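Local coordinates for protein acetyltransferase (Escherichia coli, PDB 7BYY) that probably transfers an acetyl group from acetyl-CoA to the amino acid carried by an aminoacyl-tRNA, acting as a GNAT-family toxin, at residues N148-A160 with F165-I177. The protein carries 1 engineered substitution. Numbering follows the deposited sequence.
Sequences NFYARLGFVQLSA and FGAVPMFLAIQHI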
# COMPACT_ATOMS: atom_id res chain seq x y z
N ASN A 148 3.18 -15.67 -20.58
CA ASN A 148 3.87 -16.89 -20.19
C ASN A 148 4.93 -16.63 -19.13
O ASN A 148 5.20 -17.50 -18.30
CB ASN A 148 4.48 -17.56 -21.42
CG ASN A 148 3.58 -18.63 -22.01
OD1 ASN A 148 3.03 -18.46 -23.09
ND2 ASN A 148 3.42 -19.73 -21.28
N PHE A 149 5.54 -15.44 -19.15
CA PHE A 149 6.56 -15.12 -18.16
C PHE A 149 5.96 -15.07 -16.75
O PHE A 149 6.41 -15.80 -15.85
CB PHE A 149 7.23 -13.78 -18.51
CG PHE A 149 8.13 -13.26 -17.44
CD1 PHE A 149 9.36 -13.86 -17.20
CD2 PHE A 149 7.76 -12.17 -16.67
CE1 PHE A 149 10.20 -13.38 -16.21
CE2 PHE A 149 8.60 -11.68 -15.68
CZ PHE A 149 9.82 -12.29 -15.45
N TYR A 150 4.96 -14.22 -16.54
CA TYR A 150 4.35 -14.11 -15.22
C TYR A 150 3.66 -15.41 -14.81
O TYR A 150 3.68 -15.79 -13.64
CB TYR A 150 3.37 -12.94 -15.18
CG TYR A 150 4.00 -11.58 -15.46
CD1 TYR A 150 4.86 -10.98 -14.54
CD2 TYR A 150 3.73 -10.91 -16.64
CE1 TYR A 150 5.43 -9.74 -14.80
CE2 TYR A 150 4.30 -9.67 -16.91
CZ TYR A 150 5.15 -9.09 -15.99
OH TYR A 150 5.71 -7.86 -16.27
N ALA A 151 3.06 -16.11 -15.78
CA ALA A 151 2.46 -17.40 -15.48
C ALA A 151 3.51 -18.41 -15.05
O ALA A 151 3.24 -19.27 -14.20
CB ALA A 151 1.68 -17.93 -16.69
N ARG A 152 4.71 -18.32 -15.62
CA ARG A 152 5.78 -19.25 -15.26
C ARG A 152 6.35 -19.00 -13.88
O ARG A 152 7.14 -19.81 -13.40
CB ARG A 152 6.90 -19.19 -16.30
CG ARG A 152 6.73 -20.18 -17.44
CD ARG A 152 7.99 -20.34 -18.25
NE ARG A 152 8.11 -19.31 -19.29
CZ ARG A 152 8.87 -18.23 -19.17
NH1 ARG A 152 9.57 -18.02 -18.07
NH2 ARG A 152 8.92 -17.34 -20.16
N LEU A 153 5.96 -17.91 -13.22
CA LEU A 153 6.48 -17.58 -11.90
C LEU A 153 5.37 -17.39 -10.88
O LEU A 153 5.54 -16.68 -9.88
CB LEU A 153 7.38 -16.34 -11.97
CG LEU A 153 8.45 -16.41 -13.05
CD1 LEU A 153 8.87 -15.03 -13.49
CD2 LEU A 153 9.66 -17.20 -12.57
N GLY A 154 4.21 -18.01 -11.11
CA GLY A 154 3.16 -18.13 -10.10
C GLY A 154 1.85 -17.47 -10.48
O GLY A 154 0.79 -17.89 -10.00
N PHE A 155 1.90 -16.43 -11.31
CA PHE A 155 0.70 -15.66 -11.60
C PHE A 155 -0.33 -16.51 -12.33
O PHE A 155 -0.01 -17.24 -13.27
CB PHE A 155 1.05 -14.42 -12.43
CG PHE A 155 1.71 -13.33 -11.64
CD1 PHE A 155 3.09 -13.31 -11.47
CD2 PHE A 155 0.96 -12.31 -11.08
CE1 PHE A 155 3.70 -12.30 -10.75
CE2 PHE A 155 1.57 -11.30 -10.35
CZ PHE A 155 2.94 -11.29 -10.19
N VAL A 156 -1.58 -16.41 -11.89
CA VAL A 156 -2.71 -17.11 -12.50
C VAL A 156 -3.55 -16.09 -13.26
O VAL A 156 -3.88 -15.02 -12.72
CB VAL A 156 -3.55 -17.86 -11.45
CG1 VAL A 156 -3.84 -16.98 -10.26
CG2 VAL A 156 -4.84 -18.37 -12.07
N GLN A 157 -3.89 -16.40 -14.50
CA GLN A 157 -4.68 -15.49 -15.31
C GLN A 157 -6.14 -15.51 -14.85
O GLN A 157 -6.71 -16.57 -14.60
CB GLN A 157 -4.58 -15.86 -16.79
CG GLN A 157 -5.26 -14.86 -17.71
CD GLN A 157 -4.91 -15.09 -19.17
OE1 GLN A 157 -3.92 -15.75 -19.48
NE2 GLN A 157 -5.73 -14.55 -20.07
N LEU A 158 -6.74 -14.32 -14.75
CA LEU A 158 -8.10 -14.19 -14.27
C LEU A 158 -9.14 -14.15 -15.38
O LEU A 158 -10.30 -14.52 -15.14
CB LEU A 158 -8.23 -12.92 -13.41
CG LEU A 158 -7.30 -12.85 -12.20
CD1 LEU A 158 -7.02 -11.40 -11.81
CD2 LEU A 158 -7.87 -13.63 -11.03
N SER A 159 -8.76 -13.72 -16.58
CA SER A 159 -9.70 -13.61 -17.68
C SER A 159 -8.93 -13.58 -18.99
O SER A 159 -7.76 -13.20 -19.03
CB SER A 159 -10.57 -12.35 -17.54
OG SER A 159 -11.55 -12.28 -18.56
N ALA A 160 -9.60 -14.00 -20.07
CA ALA A 160 -9.02 -13.97 -21.40
C ALA A 160 -9.37 -12.70 -22.17
O ALA A 160 -9.00 -12.58 -23.34
CB ALA A 160 -9.46 -15.19 -22.20
N PHE A 165 -6.16 -2.60 -23.91
CA PHE A 165 -4.97 -3.15 -24.63
C PHE A 165 -4.98 -4.68 -24.49
O PHE A 165 -5.77 -5.20 -23.68
CB PHE A 165 -3.68 -2.54 -24.08
CG PHE A 165 -2.56 -2.46 -25.09
CD1 PHE A 165 -2.60 -1.54 -26.13
CD2 PHE A 165 -1.46 -3.30 -25.00
CE1 PHE A 165 -1.57 -1.46 -27.05
CE2 PHE A 165 -0.43 -3.22 -25.92
CZ PHE A 165 -0.48 -2.30 -26.95
N GLY A 166 -4.13 -5.38 -25.25
CA GLY A 166 -4.08 -6.85 -25.19
C GLY A 166 -3.95 -7.34 -23.76
O GLY A 166 -4.30 -8.51 -23.51
N ALA A 167 -3.46 -6.49 -22.86
CA ALA A 167 -3.20 -6.90 -21.46
C ALA A 167 -4.40 -7.62 -20.84
O ALA A 167 -5.55 -7.19 -21.05
CB ALA A 167 -2.81 -5.69 -20.64
N VAL A 168 -4.10 -8.69 -20.10
CA VAL A 168 -5.04 -9.56 -19.39
C VAL A 168 -4.75 -9.47 -17.89
O VAL A 168 -3.59 -9.29 -17.50
CB VAL A 168 -4.95 -11.01 -19.88
CG1 VAL A 168 -5.61 -11.15 -21.25
CG2 VAL A 168 -3.51 -11.48 -19.92
N PRO A 169 -5.76 -9.59 -17.03
CA PRO A 169 -5.50 -9.52 -15.59
C PRO A 169 -4.87 -10.81 -15.07
O PRO A 169 -5.29 -11.92 -15.43
CB PRO A 169 -6.89 -9.30 -14.99
CG PRO A 169 -7.81 -9.93 -15.97
CD PRO A 169 -7.20 -9.71 -17.33
N MET A 170 -3.85 -10.65 -14.23
CA MET A 170 -3.18 -11.77 -13.59
C MET A 170 -2.95 -11.44 -12.12
O MET A 170 -2.81 -10.27 -11.75
CB MET A 170 -1.84 -12.11 -14.28
CG MET A 170 -1.95 -12.33 -15.79
SD MET A 170 -0.49 -13.12 -16.50
CE MET A 170 -0.67 -14.79 -15.90
N PHE A 171 -2.92 -12.48 -11.29
CA PHE A 171 -2.86 -12.30 -9.85
C PHE A 171 -1.93 -13.33 -9.23
O PHE A 171 -1.84 -14.47 -9.70
CB PHE A 171 -4.26 -12.41 -9.21
CG PHE A 171 -4.28 -12.15 -7.73
CD1 PHE A 171 -4.28 -10.85 -7.24
CD2 PHE A 171 -4.31 -13.20 -6.83
CE1 PHE A 171 -4.31 -10.61 -5.88
CE2 PHE A 171 -4.33 -12.96 -5.46
CZ PHE A 171 -4.33 -11.67 -4.99
N LEU A 172 -1.24 -12.92 -8.17
CA LEU A 172 -0.36 -13.81 -7.41
C LEU A 172 -0.53 -13.48 -5.93
O LEU A 172 -0.18 -12.38 -5.50
CB LEU A 172 1.09 -13.66 -7.84
CG LEU A 172 2.11 -14.55 -7.12
CD1 LEU A 172 1.76 -16.02 -7.31
CD2 LEU A 172 3.51 -14.25 -7.62
N ALA A 173 -1.07 -14.42 -5.16
CA ALA A 173 -1.35 -14.18 -3.75
C ALA A 173 -0.06 -13.96 -2.97
O ALA A 173 1.02 -14.39 -3.36
CB ALA A 173 -2.14 -15.35 -3.16
N ILE A 174 -0.20 -13.26 -1.83
CA ILE A 174 0.98 -12.91 -1.04
C ILE A 174 1.60 -14.14 -0.40
O ILE A 174 2.82 -14.18 -0.17
CB ILE A 174 0.60 -11.84 0.01
CG1 ILE A 174 1.84 -11.40 0.80
CG2 ILE A 174 -0.48 -12.36 0.96
CD1 ILE A 174 2.98 -10.92 -0.08
N GLN A 175 0.79 -15.16 -0.10
CA GLN A 175 1.33 -16.37 0.52
C GLN A 175 2.38 -17.03 -0.37
O GLN A 175 3.41 -17.51 0.11
CB GLN A 175 0.20 -17.35 0.83
CG GLN A 175 -0.82 -16.83 1.84
CD GLN A 175 -1.89 -15.95 1.20
OE1 GLN A 175 -2.02 -15.90 -0.02
NE2 GLN A 175 -2.66 -15.25 2.03
N HIS A 176 2.15 -17.03 -1.69
CA HIS A 176 3.11 -17.64 -2.60
C HIS A 176 4.34 -16.76 -2.80
O HIS A 176 5.42 -17.29 -3.08
CB HIS A 176 2.43 -17.92 -3.95
CG HIS A 176 1.17 -18.72 -3.83
ND1 HIS A 176 0.01 -18.39 -4.49
CD2 HIS A 176 0.88 -19.84 -3.12
CE1 HIS A 176 -0.94 -19.26 -4.20
NE2 HIS A 176 -0.43 -20.16 -3.37
N ILE A 177 4.20 -15.44 -2.67
CA ILE A 177 5.37 -14.57 -2.79
C ILE A 177 6.30 -14.75 -1.60
O ILE A 177 7.53 -14.83 -1.76
CB ILE A 177 4.92 -13.11 -2.95
CG1 ILE A 177 4.04 -12.95 -4.19
CG2 ILE A 177 6.13 -12.19 -3.04
CD1 ILE A 177 3.67 -11.52 -4.48
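Phe155 turns its CG away from its own carbonyl carbon (chi1 -75°), while Leu172 carries CG anti to its backbone N (chi1 -179°), and the two side chains meet at about a right angle. The pi face of the Phe155 ring receives the Leu172 CB methylene, 3.6 Å from the centroid, in a CH-pi contact, while the CD2 branch runs to CE1 on the ring's rim. Leu172 CD1 lies 3.4 Å from Gly154 O; Gly154 has a positive phi, which suits glycine. Met170 faces Gln157 in a non-hydrogen-bonded pair, its side chain on the side of helix 147-151, where SD meets Tyr150 CB. Flexible and bent at its last torsion, it brings CE to 3.9 Å from Phe155 CB, and the small Ala151 lets this methyl lie beside the helix.

Between the strands, Val156 N donates to Phe171 O at 2.9 Å and Phe171 N returns a bond to Val156 O, making an antiparallel hydrogen-bonded pair. Just beyond the short strand, Leu158 N donates to Pro169 O at 2.9 Å; lacking an N-H, Pro169 takes part through its carbonyl alone. On the face of Val156 and Phe171, Leu158 CD1 packs against both Pro169 CB and Phe171 CB; Val156, Leu158 and Phe171, all apolar, also touch Val86. The extended Gln157 passes Val168, and its NE2 donates a nearly straight hydrogen bond (171°) to Ser159 O, met from above the carbonyl plane.

The hairpin closes one edge of the GNAT sheet: strand 168-173 pairs on its other side with strand 137-142, Leu172 also touches Phe123 of helix 114-132, and Tyr150 and Phe155 rest on Leu140.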